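Local coordinates for enoyl-CoA hydratase/carnithine racemase (Magnetospirillum magneticum, PDB 4NEK), which probably catalyses the isomerisation of enoyl-CoA esters between their delta(3) and delta(2) forms, at residues V16-P21 / N25-E30; P93-V98 / A188-L193; L115-P120 / E184-A189; A195-I200 / G232-E237. All blocks are in the same frame, centred on the assembly; numbering follows the deposited sequence.

Contact 1. Residues V16-P21 / N25-E30; sequences VRMNRP and NALIGE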
loop_
_atom_site.group_PDB
_atom_site.type_symbol
_atom_site.label_atom_id
_atom_site.label_comp_id
_atom_site.label_asym_id
_atom_site.label_seq_id
_atom_site.Cartn_x
_atom_site.Cartn_y
_atom_site.Cartn_z
ATOM N N VAL C 16 -21.589 -25.301 -0.414
ATOM C CA VAL C 16 -21.521 -25.942 0.894
ATOM C C VAL C 16 -21.614 -24.824 1.920
ATOM O O VAL C 16 -20.734 -23.996 1.977
ATOM C CB VAL C 16 -20.181 -26.665 1.052
ATOM C CG1 VAL C 16 -20.082 -27.285 2.419
ATOM C CG2 VAL C 16 -20.016 -27.742 -0.018
ATOM N N ARG C 17 -22.705 -24.772 2.652
ATOM C CA ARG C 17 -22.986 -23.648 3.500
ATOM C C ARG C 17 -23.098 -24.081 4.964
ATOM O O ARG C 17 -23.812 -25.018 5.276
ATOM C CB ARG C 17 -24.291 -22.984 3.099
ATOM C CG ARG C 17 -24.536 -21.762 3.964
ATOM C CD ARG C 17 -25.914 -21.178 3.772
ATOM N NE ARG C 17 -26.168 -20.652 2.445
ATOM C CZ ARG C 17 -25.801 -19.436 2.013
ATOM N NH1 ARG C 17 -25.163 -18.564 2.797
ATOM N NH2 ARG C 17 -26.056 -19.085 0.779
HETATM N N MSE C 18 -22.371 -23.409 5.853
HETATM C CA MSE C 18 -22.486 -23.666 7.274
HETATM C C MSE C 18 -23.680 -22.912 7.747
HETATM O O MSE C 18 -23.872 -21.751 7.404
HETATM C CB MSE C 18 -21.249 -23.233 8.006
HETATM C CG MSE C 18 -20.069 -24.093 7.538
HETATM SE SE MSE C 18 -18.363 -23.399 8.307
HETATM C CE MSE C 18 -18.055 -21.867 7.060
ATOM N N ASN C 19 -24.483 -23.584 8.560
ATOM C CA ASN C 19 -25.797 -23.098 8.904
ATOM C C ASN C 19 -26.175 -23.326 10.367
ATOM O O ASN C 19 -27.093 -24.041 10.676
ATOM C CB ASN C 19 -26.804 -23.777 8.006
ATOM C CG ASN C 19 -28.196 -23.174 8.134
ATOM O OD1 ASN C 19 -28.355 -21.970 8.254
ATOM N ND2 ASN C 19 -29.196 -24.011 8.100
ATOM N N ARG C 20 -25.436 -22.678 11.255
ATOM C CA ARG C 20 -25.731 -22.619 12.657
ATOM C C ARG C 20 -25.656 -21.148 13.052
ATOM O O ARG C 20 -24.842 -20.746 13.871
ATOM C CB ARG C 20 -24.714 -23.475 13.404
ATOM C CG ARG C 20 -25.042 -23.710 14.857
ATOM C CD ARG C 20 -23.950 -24.542 15.509
ATOM N NE ARG C 20 -24.275 -24.848 16.899
ATOM C CZ ARG C 20 -23.395 -24.941 17.906
ATOM N NH1 ARG C 20 -22.099 -24.736 17.737
ATOM N NH2 ARG C 20 -23.825 -25.199 19.111
ATOM N N PRO C 21 -26.480 -20.337 12.429
ATOM C CA PRO C 21 -26.252 -18.902 12.512
ATOM C C PRO C 21 -26.389 -18.359 13.906
ATOM O O PRO C 21 -25.751 -17.351 14.223
ATOM C CB PRO C 21 -27.339 -18.303 11.613
ATOM C CG PRO C 21 -28.337 -19.388 11.442
ATOM C CD PRO C 21 -27.577 -20.677 11.521
ATOM N N ASN C 25 -21.952 -19.950 13.573
ATOM C CA ASN C 25 -21.338 -21.083 12.931
ATOM C C ASN C 25 -20.167 -21.664 13.685
ATOM O O ASN C 25 -19.223 -22.201 13.092
ATOM C CB ASN C 25 -20.943 -20.732 11.484
ATOM C CG ASN C 25 -22.157 -20.627 10.565
ATOM O OD1 ASN C 25 -23.209 -21.119 10.909
ATOM N ND2 ASN C 25 -22.011 -19.982 9.413
ATOM N N ALA C 26 -20.220 -21.581 15.005
ATOM C CA ALA C 26 -19.244 -22.279 15.824
ATOM C C ALA C 26 -19.390 -23.775 15.567
ATOM O O ALA C 26 -20.482 -24.300 15.642
ATOM C CB ALA C 26 -19.454 -21.967 17.296
ATOM N N LEU C 27 -18.293 -24.447 15.239
ATOM C CA LEU C 27 -18.353 -25.813 14.761
ATOM C C LEU C 27 -18.384 -26.864 15.866
ATOM O O LEU C 27 -17.753 -26.710 16.918
ATOM C CB LEU C 27 -17.174 -26.111 13.867
ATOM C CG LEU C 27 -17.090 -25.204 12.640
ATOM C CD1 LEU C 27 -15.821 -25.593 11.912
ATOM C CD2 LEU C 27 -18.270 -25.332 11.688
ATOM N N ILE C 28 -19.130 -27.928 15.580
ATOM C CA ILE C 28 -19.206 -29.126 16.393
ATOM C C ILE C 28 -18.962 -30.338 15.484
ATOM O O ILE C 28 -18.954 -30.246 14.245
ATOM C CB ILE C 28 -20.582 -29.222 17.101
ATOM C CG1 ILE C 28 -21.726 -29.168 16.088
ATOM C CG2 ILE C 28 -20.774 -28.073 18.091
ATOM C CD1 ILE C 28 -23.114 -29.368 16.697
ATOM N N GLY C 29 -18.802 -31.499 16.092
ATOM C CA GLY C 29 -18.463 -32.728 15.371
ATOM C C GLY C 29 -19.380 -33.036 14.199
ATOM O O GLY C 29 -18.905 -33.511 13.155
ATOM N N GLU C 30 -20.692 -32.852 14.385
ATOM C CA GLU C 30 -21.636 -33.194 13.306
ATOM C C GLU C 30 -21.426 -32.318 12.094
ATOM O O GLU C 30 -21.669 -32.788 10.992
ATOM C CB GLU C 30 -23.134 -33.155 13.675
ATOM C CG GLU C 30 -23.585 -31.883 14.367
ATOM C CD GLU C 30 -25.030 -31.937 14.876
ATOM O OE1 GLU C 30 -25.906 -32.020 13.986
ATOM O OE2 GLU C 30 -25.292 -31.908 16.137
#

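Contact 2. Residues P93-V98 / A188-L193; sequences PVVAAV and AAARKL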
loop_
_atom_site.group_PDB
_atom_site.type_symbol
_atom_site.label_atom_id
_atom_site.label_comp_id
_atom_site.label_asym_id
_atom_site.label_seq_id
_atom_site.Cartn_x
_atom_site.Cartn_y
_atom_site.Cartn_z
ATOM N N PRO C 93 -11.074 -27.096 -7.390
ATOM C CA PRO C 93 -10.931 -25.776 -6.815
ATOM C C PRO C 93 -11.963 -25.475 -5.772
ATOM O O PRO C 93 -13.075 -25.994 -5.830
ATOM C CB PRO C 93 -11.163 -24.822 -7.998
ATOM C CG PRO C 93 -11.017 -25.653 -9.224
ATOM C CD PRO C 93 -11.390 -27.051 -8.832
ATOM N N VAL C 94 -11.582 -24.591 -4.857
ATOM C CA VAL C 94 -12.393 -24.252 -3.703
ATOM C C VAL C 94 -12.388 -22.732 -3.536
ATOM O O VAL C 94 -11.351 -22.116 -3.456
ATOM C CB VAL C 94 -11.797 -24.884 -2.447
ATOM C CG1 VAL C 94 -12.605 -24.527 -1.225
ATOM C CG2 VAL C 94 -11.688 -26.402 -2.594
ATOM N N VAL C 95 -13.570 -22.149 -3.544
ATOM C CA VAL C 95 -13.736 -20.718 -3.378
ATOM C C VAL C 95 -14.478 -20.497 -2.083
ATOM O O VAL C 95 -15.383 -21.256 -1.777
ATOM C CB VAL C 95 -14.613 -20.167 -4.512
ATOM C CG1 VAL C 95 -14.872 -18.663 -4.326
ATOM C CG2 VAL C 95 -13.960 -20.440 -5.858
ATOM N N ALA C 96 -14.081 -19.508 -1.313
ATOM C CA ALA C 96 -14.776 -19.210 -0.077
ATOM C C ALA C 96 -15.204 -17.766 -0.014
ATOM O O ALA C 96 -14.551 -16.917 -0.571
ATOM C CB ALA C 96 -13.878 -19.499 1.084
ATOM N N ALA C 97 -16.319 -17.514 0.659
ATOM C CA ALA C 97 -16.776 -16.172 0.873
ATOM C C ALA C 97 -16.948 -16.023 2.345
ATOM O O ALA C 97 -17.773 -16.707 2.937
ATOM C CB ALA C 97 -18.106 -15.960 0.168
ATOM N N VAL C 98 -16.177 -15.126 2.956
ATOM C CA VAL C 98 -16.195 -14.955 4.381
ATOM C C VAL C 98 -16.713 -13.612 4.802
ATOM O O VAL C 98 -16.647 -12.664 4.051
ATOM C CB VAL C 98 -14.798 -15.160 4.964
ATOM C CG1 VAL C 98 -14.221 -16.474 4.481
ATOM C CG2 VAL C 98 -13.832 -14.097 4.522
ATOM N N ALA C 188 -19.743 -15.937 -8.861
ATOM C CA ALA C 188 -19.301 -15.613 -10.224
ATOM C C ALA C 188 -17.905 -16.111 -10.434
ATOM O O ALA C 188 -17.590 -16.622 -11.489
ATOM C CB ALA C 188 -19.360 -14.104 -10.497
ATOM N N ALA C 189 -17.073 -15.994 -9.413
ATOM C CA ALA C 189 -15.725 -16.532 -9.513
ATOM C C ALA C 189 -15.720 -18.067 -9.618
ATOM O O ALA C 189 -14.975 -18.637 -10.404
ATOM C CB ALA C 189 -14.920 -16.079 -8.331
ATOM N N ALA C 190 -16.584 -18.718 -8.841
ATOM C CA ALA C 190 -16.744 -20.143 -8.950
ATOM C C ALA C 190 -17.167 -20.575 -10.345
ATOM O O ALA C 190 -16.653 -21.565 -10.886
ATOM C CB ALA C 190 -17.756 -20.634 -7.931
ATOM N N ARG C 191 -18.120 -19.873 -10.925
ATOM C CA ARG C 191 -18.602 -20.207 -12.279
ATOM C C ARG C 191 -17.517 -19.986 -13.328
ATOM O O ARG C 191 -17.387 -20.743 -14.267
ATOM C CB ARG C 191 -19.801 -19.363 -12.668
ATOM C CG ARG C 191 -21.067 -19.802 -11.999
ATOM C CD ARG C 191 -22.271 -19.135 -12.638
ATOM N NE ARG C 191 -23.423 -19.239 -11.749
ATOM C CZ ARG C 191 -24.159 -20.339 -11.567
ATOM N NH1 ARG C 191 -23.921 -21.456 -12.256
ATOM N NH2 ARG C 191 -25.154 -20.322 -10.688
ATOM N N LYS C 192 -16.730 -18.955 -13.152
ATOM C CA LYS C 192 -15.691 -18.703 -14.090
ATOM C C LYS C 192 -14.674 -19.861 -14.028
ATOM O O LYS C 192 -14.196 -20.319 -15.048
ATOM C CB LYS C 192 -15.067 -17.360 -13.794
ATOM C CG LYS C 192 -14.140 -16.935 -14.875
ATOM C CD LYS C 192 -13.633 -15.504 -14.709
ATOM C CE LYS C 192 -12.561 -15.231 -15.766
ATOM N NZ LYS C 192 -12.314 -13.769 -15.963
ATOM N N LEU C 193 -14.357 -20.354 -12.836
ATOM C CA LEU C 193 -13.520 -21.529 -12.730
ATOM C C LEU C 193 -14.200 -22.762 -13.325
ATOM O O LEU C 193 -13.548 -23.605 -13.955
ATOM C CB LEU C 193 -13.180 -21.826 -11.285
ATOM C CG LEU C 193 -12.176 -20.884 -10.650
ATOM C CD1 LEU C 193 -12.114 -21.109 -9.159
ATOM C CD2 LEU C 193 -10.802 -21.073 -11.246
#

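Contact 3. Residues L115-P120 / E184-A189; sequences LVYAAP and ETAMAA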
loop_
_atom_site.group_PDB
_atom_site.type_symbol
_atom_site.label_atom_id
_atom_site.label_comp_id
_atom_site.label_asym_id
_atom_site.label_seq_id
_atom_site.Cartn_x
_atom_site.Cartn_y
_atom_site.Cartn_z
ATOM N N LEU C 115 -9.532 -19.420 -4.021
ATOM C CA LEU C 115 -9.929 -18.020 -3.991
ATOM C C LEU C 115 -10.780 -17.745 -2.800
ATOM O O LEU C 115 -11.621 -18.546 -2.449
ATOM C CB LEU C 115 -10.786 -17.678 -5.216
ATOM C CG LEU C 115 -10.172 -17.855 -6.590
ATOM C CD1 LEU C 115 -11.231 -17.680 -7.670
ATOM C CD2 LEU C 115 -9.042 -16.884 -6.840
ATOM N N VAL C 116 -10.642 -16.564 -2.240
ATOM C CA VAL C 116 -11.371 -16.153 -1.064
ATOM C C VAL C 116 -11.734 -14.682 -1.125
ATOM O O VAL C 116 -10.902 -13.843 -1.431
ATOM C CB VAL C 116 -10.480 -16.310 0.152
ATOM C CG1 VAL C 116 -11.247 -15.918 1.398
ATOM C CG2 VAL C 116 -9.973 -17.721 0.286
ATOM N N TYR C 117 -12.990 -14.366 -0.877
ATOM C CA TYR C 117 -13.478 -12.966 -0.863
ATOM C C TYR C 117 -14.045 -12.770 0.503
ATOM O O TYR C 117 -14.636 -13.683 1.054
ATOM C CB TYR C 117 -14.556 -12.706 -1.923
ATOM C CG TYR C 117 -14.005 -12.972 -3.267
ATOM C CD1 TYR C 117 -13.303 -11.996 -3.978
ATOM C CD2 TYR C 117 -14.049 -14.281 -3.782
ATOM C CE1 TYR C 117 -12.689 -12.292 -5.195
ATOM C CE2 TYR C 117 -13.460 -14.594 -5.008
ATOM C CZ TYR C 117 -12.785 -13.611 -5.717
ATOM O OH TYR C 117 -12.263 -13.964 -6.933
ATOM N N ALA C 118 -13.887 -11.566 1.025
ATOM C CA ALA C 118 -14.318 -11.220 2.353
ATOM C C ALA C 118 -15.114 -9.948 2.394
ATOM O O ALA C 118 -14.875 -9.045 1.611
ATOM C CB ALA C 118 -13.098 -11.019 3.212
ATOM N N ALA C 119 -16.063 -9.870 3.311
ATOM C CA ALA C 119 -16.850 -8.658 3.481
ATOM C C ALA C 119 -16.094 -7.677 4.321
ATOM O O ALA C 119 -15.217 -8.072 5.085
ATOM C CB ALA C 119 -18.152 -8.968 4.153
ATOM N N PRO C 120 -16.399 -6.390 4.188
ATOM C CA PRO C 120 -15.743 -5.301 4.917
ATOM C C PRO C 120 -15.620 -5.529 6.412
ATOM O O PRO C 120 -14.544 -5.274 6.984
ATOM C CB PRO C 120 -16.657 -4.119 4.652
ATOM C CG PRO C 120 -17.145 -4.363 3.290
ATOM C CD PRO C 120 -17.328 -5.850 3.182
ATOM N N GLU C 184 -22.780 -13.358 -4.465
ATOM C CA GLU C 184 -22.885 -13.294 -5.912
ATOM C C GLU C 184 -21.520 -13.266 -6.566
ATOM O O GLU C 184 -21.269 -13.894 -7.577
ATOM C CB GLU C 184 -23.544 -12.002 -6.279
ATOM C CG GLU C 184 -24.251 -12.089 -7.604
ATOM C CD GLU C 184 -25.077 -10.839 -7.974
ATOM O OE1 GLU C 184 -25.253 -9.926 -7.117
ATOM O OE2 GLU C 184 -25.588 -10.789 -9.130
ATOM N N THR C 185 -20.629 -12.481 -5.983
ATOM C CA THR C 185 -19.303 -12.311 -6.545
ATOM C C THR C 185 -18.494 -13.594 -6.399
ATOM O O THR C 185 -17.763 -13.973 -7.300
ATOM C CB THR C 185 -18.577 -11.191 -5.808
ATOM O OG1 THR C 185 -19.351 -10.006 -5.915
ATOM C CG2 THR C 185 -17.242 -10.918 -6.408
ATOM N N ALA C 186 -18.576 -14.222 -5.227
ATOM C CA ALA C 186 -17.881 -15.449 -5.033
ATOM C C ALA C 186 -18.432 -16.508 -5.975
ATOM O O ALA C 186 -17.671 -17.315 -6.514
ATOM C CB ALA C 186 -17.987 -15.903 -3.599
HETATM N N MSE C 187 -19.740 -16.482 -6.194
HETATM C CA MSE C 187 -20.353 -17.449 -7.090
HETATM C C MSE C 187 -19.883 -17.199 -8.488
HETATM O O MSE C 187 -19.669 -18.128 -9.249
HETATM C CB MSE C 187 -21.868 -17.354 -6.966
HETATM C CG MSE C 187 -22.590 -18.205 -7.984
HETATM SE SE MSE C 187 -22.184 -20.158 -7.851
HETATM C CE MSE C 187 -23.656 -20.608 -6.611
ATOM N N ALA C 188 -19.743 -15.937 -8.861
ATOM C CA ALA C 188 -19.301 -15.613 -10.224
ATOM C C ALA C 188 -17.905 -16.111 -10.434
ATOM O O ALA C 188 -17.590 -16.622 -11.489
ATOM C CB ALA C 188 -19.360 -14.104 -10.497
ATOM N N ALA C 189 -17.073 -15.994 -9.413
ATOM C CA ALA C 189 -15.725 -16.532 -9.513
ATOM C C ALA C 189 -15.720 -18.067 -9.618
ATOM O O ALA C 189 -14.975 -18.637 -10.404
ATOM C CB ALA C 189 -14.920 -16.079 -8.331
#

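Contact 4. Residues A195-I200 / G232-E237; sequences AKPRSI and GEALNE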
loop_
_atom_site.group_PDB
_atom_site.type_symbol
_atom_site.label_atom_id
_atom_site.label_comp_id
_atom_site.label_asym_id
_atom_site.label_seq_id
_atom_site.Cartn_x
_atom_site.Cartn_y
_atom_site.Cartn_z
ATOM N N ALA C 195 -16.161 -22.934 -15.738
ATOM C CA ALA C 195 -16.180 -22.900 -17.203
ATOM C C ALA C 195 -14.825 -23.205 -17.805
ATOM O O ALA C 195 -14.732 -23.368 -18.989
ATOM C CB ALA C 195 -16.642 -21.562 -17.703
ATOM N N LYS C 196 -13.768 -23.314 -17.012
ATOM C CA LYS C 196 -12.499 -23.761 -17.548
ATOM C C LYS C 196 -12.575 -25.272 -17.790
ATOM O O LYS C 196 -13.435 -25.939 -17.222
ATOM C CB LYS C 196 -11.390 -23.540 -16.535
ATOM C CG LYS C 196 -11.277 -22.151 -16.028
ATOM C CD LYS C 196 -11.264 -21.143 -17.131
ATOM C CE LYS C 196 -10.636 -19.862 -16.604
ATOM N NZ LYS C 196 -11.060 -18.729 -17.421
ATOM N N PRO C 197 -11.647 -25.820 -18.588
ATOM C CA PRO C 197 -11.556 -27.279 -18.746
ATOM C C PRO C 197 -11.073 -27.990 -17.486
ATOM O O PRO C 197 -9.909 -27.845 -17.100
ATOM C CB PRO C 197 -10.534 -27.451 -19.896
ATOM C CG PRO C 197 -9.733 -26.194 -19.905
ATOM C CD PRO C 197 -10.661 -25.120 -19.430
ATOM N N ARG C 198 -11.962 -28.756 -16.862
ATOM C CA ARG C 198 -11.698 -29.318 -15.562
ATOM C C ARG C 198 -10.390 -30.089 -15.476
ATOM O O ARG C 198 -9.652 -29.976 -14.488
ATOM C CB ARG C 198 -12.852 -30.197 -15.073
ATOM C CG ARG C 198 -12.579 -30.707 -13.640
ATOM C CD ARG C 198 -13.736 -31.468 -12.995
ATOM N NE ARG C 198 -14.093 -32.643 -13.785
ATOM C CZ ARG C 198 -15.253 -33.281 -13.731
ATOM N NH1 ARG C 198 -16.214 -32.911 -12.912
ATOM N NH2 ARG C 198 -15.437 -34.308 -14.521
ATOM N N SER C 199 -10.111 -30.918 -16.453
ATOM C CA SER C 199 -8.976 -31.833 -16.292
ATOM C C SER C 199 -7.688 -31.041 -16.284
ATOM O O SER C 199 -6.771 -31.379 -15.578
ATOM C CB SER C 199 -8.968 -32.855 -17.407
ATOM O OG SER C 199 -9.040 -32.153 -18.618
ATOM N N ILE C 200 -7.624 -29.980 -17.063
ATOM C CA ILE C 200 -6.458 -29.116 -17.046
ATOM C C ILE C 200 -6.364 -28.291 -15.778
ATOM O O ILE C 200 -5.305 -28.194 -15.153
ATOM C CB ILE C 200 -6.495 -28.096 -18.200
ATOM C CG1 ILE C 200 -6.727 -28.791 -19.563
ATOM C CG2 ILE C 200 -5.208 -27.289 -18.223
ATOM C CD1 ILE C 200 -5.713 -29.866 -19.911
ATOM N N GLY C 232 -4.369 -32.951 -26.111
ATOM C CA GLY C 232 -5.686 -33.027 -25.484
ATOM C C GLY C 232 -6.804 -32.332 -26.243
ATOM O O GLY C 232 -6.575 -31.444 -27.071
ATOM N N GLU C 233 -8.037 -32.689 -25.906
ATOM C CA GLU C 233 -9.216 -32.080 -26.552
ATOM C C GLU C 233 -9.406 -30.601 -26.121
ATOM O O GLU C 233 -9.856 -29.771 -26.908
ATOM C CB GLU C 233 -10.485 -32.911 -26.295
ATOM C CG GLU C 233 -10.983 -32.857 -24.861
ATOM C CD GLU C 233 -11.751 -34.107 -24.440
ATOM O OE1 GLU C 233 -12.601 -34.598 -25.224
ATOM O OE2 GLU C 233 -11.509 -34.595 -23.311
ATOM N N ALA C 234 -8.977 -30.254 -24.908
ATOM C CA ALA C 234 -9.138 -28.880 -24.419
ATOM C C ALA C 234 -8.357 -27.851 -25.260
ATOM O O ALA C 234 -8.904 -26.821 -25.676
ATOM C CB ALA C 234 -8.706 -28.791 -22.970
ATOM N N LEU C 235 -7.092 -28.146 -25.527
ATOM C CA LEU C 235 -6.314 -27.322 -26.465
ATOM C C LEU C 235 -7.006 -27.235 -27.823
ATOM O O LEU C 235 -7.100 -26.174 -28.441
ATOM C CB LEU C 235 -4.903 -27.914 -26.650
ATOM C CG LEU C 235 -4.024 -27.283 -27.714
ATOM C CD1 LEU C 235 -3.902 -25.775 -27.530
ATOM C CD2 LEU C 235 -2.634 -27.898 -27.679
ATOM N N ASN C 236 -7.488 -28.377 -28.285
ATOM C CA ASN C 236 -8.074 -28.437 -29.587
ATOM C C ASN C 236 -9.278 -27.517 -29.683
ATOM O O ASN C 236 -9.389 -26.727 -30.608
ATOM C CB ASN C 236 -8.454 -29.875 -29.909
ATOM C CG ASN C 236 -8.760 -30.036 -31.367
ATOM O OD1 ASN C 236 -7.910 -29.746 -32.216
ATOM N ND2 ASN C 236 -9.996 -30.394 -31.679
ATOM N N GLU C 237 -10.153 -27.610 -28.689
ATOM C CA GLU C 237 -11.344 -26.762 -28.574
ATOM C C GLU C 237 -11.022 -25.287 -28.422
ATOM O O GLU C 237 -11.708 -24.448 -28.975
ATOM C CB GLU C 237 -12.191 -27.226 -27.390
ATOM C CG GLU C 237 -13.369 -26.334 -27.009
ATOM C CD GLU C 237 -14.365 -26.048 -28.146
ATOM O OE1 GLU C 237 -14.331 -26.727 -29.214
ATOM O OE2 GLU C 237 -15.191 -25.120 -27.962
#

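Contact 1. Residues V16-P21 / N25-E30
Arg20 NH1 is gripped by two acceptors: Ala26 O across the contact, 2.7 Å away, and Asp65 OD2, with which it forms a salt bridge. Ala26 O meets the guanidinium at its edge and in its plane, while the nitrogen stands above the plane of that carbonyl. With CG anti to the backbone N (chi1 -170°) and the chain extended as far as NE, Arg20 reaches along the loop to this oxygen. Ile28 CG2 approaches the same NH1 obliquely, at 3.6 Å. The second grip is the carboxamide of Asn25. Its OD1 accepts Arg20 N at 2.7 Å, with the donor nearly on the line of the C=O bond (167°). ND2 gives a weak bond to Met18 O (3.3 Å) and also hydrogen-bonds Phe60 O, so both ends of the amide are engaged and its rotation is fixed. Asn25 N returns a bond to Arg20 O (3.0 Å). On the apolar side, the selenium of Met18, a selenomethionine, touches Leu27 CD2 at 3.9 Å. The turn leads from strand 13-18 into helix 29-44 of a beta-alpha-beta unit. One buried asparagine and one arginine thus tie both arms of the turn mainly through backbone atoms, while Asp65 probably offsets the arginine's charge.

Contact 2. Residues P93-V98 / A188-L193
The ring of Pro93 is the one cyclic group at this contact, and it meets Leu193 by its CB corner: CB lies 4.0 Å from Leu193 CD1. The other groups that touch are branched or small aliphatic side chains, and the interface is wholly apolar. Leu193 CD1 is the shared point, for the same methyl also sits 3.8 Å from Val95 CG2, touching two residues that stand two apart on the strand and both direct their CB toward the helix. Leu193 delivers it with CG anti to its carbonyl carbon (chi1 -73°). The Val95 side chain slants across that of Leu193. Its CG2 branch does the touching and reaches about one helical turn back as well, to Ala190 CA at 4.2 Å and Ala190 CB at 4.3 Å, so the valine methyl lies against the CA of the helix as well as the alanine methyl. All four touching residues are buried, and van der Waals packing carries the contact. Leu193 also touches Val50 of strand 50-54 and Leu115 of strand 115-118. Leu201 of helix 198-208 packs against both Pro93 and Leu193, and Met157 and Leu158 of a second subunit cover the same end, Met157 on Pro93 and Leu158 on Leu193. Helix 179-194 therefore lies over a central strand of the crotonase-type sheet, with strand 94-98 flanked by strands 50-54 and 115-118, and the next helix and a second subunit pack against its last turn.

Contact 3. Residues L115-P120 / E184-A189
Tyr117 and Leu115 rise from strand 115-118 to meet Ala186 and Ala189 of helix 179-194, a helix-on-sheet packing of the crotonase fold. Tyr117 does most of the work. Its CE2 lies 3.9 Å from Ala189 CB, and the neighbouring ring atom CD2 comes to 4.2 Å from Ala186 CA, so adjacent atoms of the ring meet alanines three residues apart on the helix. Both alanines approach obliquely. Leu115, two residues earlier on the strand, adds CD1 against Ala189 CB at 4.1 Å, so the same methyl touches a leucine branch and the tyrosine. The ring is set there by its first torsion, CG anti to the carbonyl carbon (chi1 -60°), which carries it along the strand toward Leu115. The small alanines go with a close approach: the short segments' axes come to 9.0 Å and run nearly antiparallel, 167° apart. Around this first shell, Leu182 of the same helix touches Tyr117. Backbone bonds from Leu115 and Tyr117 to Ala96, and from Tyr117 to Val98, anchor the strand to strand 94-98. Arg150 of a second subunit packs on Leu115 and Val116. A bound di(hydroxyethyl)ether, probably from the crystallisation liquor, lies about 4 Å from the side chain of Ala189. The same methyl takes the end of the tyrosine, with Tyr117 OH 3.7 Å from Ala189 CB.

Contact 4. Residues A195-I200 / G232-E237
Two helix starts meet here in the helical C-terminal part of this crotonase-family chain: Pro197 and Gly232 are at the N-cap positions of helices 198-208 and 233-243, and the backbones come nearest at Pro197 CA and Ala234 CA, 6.4 Å apart. Within the second segment the helix is already formed, Glu237 N bonding Glu233 O at 2.8 Å. The side-chain contact is small and apolar, and it centres on the methyl of Ala234, which points at the first segment. Pro197 meets it with the CB side of its ring, Pro197 CB lying 3.8 Å from Ala234 CB. Ile200 comes to the same methyl from the first turn of its helix. Cys229 of helix 215-230 touches Ile200, and Phe250 packs on Pro197. Gly132 of a second subunit lies against both Ile200 and Ala234, so the meeting of these helices forms part of a subunit interface. Having CG1 anti to the carbonyl carbon (chi1 -52°), Ile200 presents that branch to the alanine, with Ile200 CG1 3.9 Å from Ala234 CB.

How the contacts relate
Contacts 2 and 3 belong to the buried core: both place helix 179-194 over neighbouring strands, 94-98 and 115-118, share Ala188 and Ala189, and have centres about 7 Å apart. Contact 1 reaches the same sheet through strand 13-18, about 20 Å from contact 2 centre to centre, but it is only partly buried and polar, held by backbone, amide and guanidinium bonds, where the others rely on apolar side chains. Contact 4 follows contact 2 directly along the chain and lies farthest from the chain's centre, on the other side of it from contact 1. Though peripheral, it is buried, and like contacts 2 and 3 it touches the second subunit.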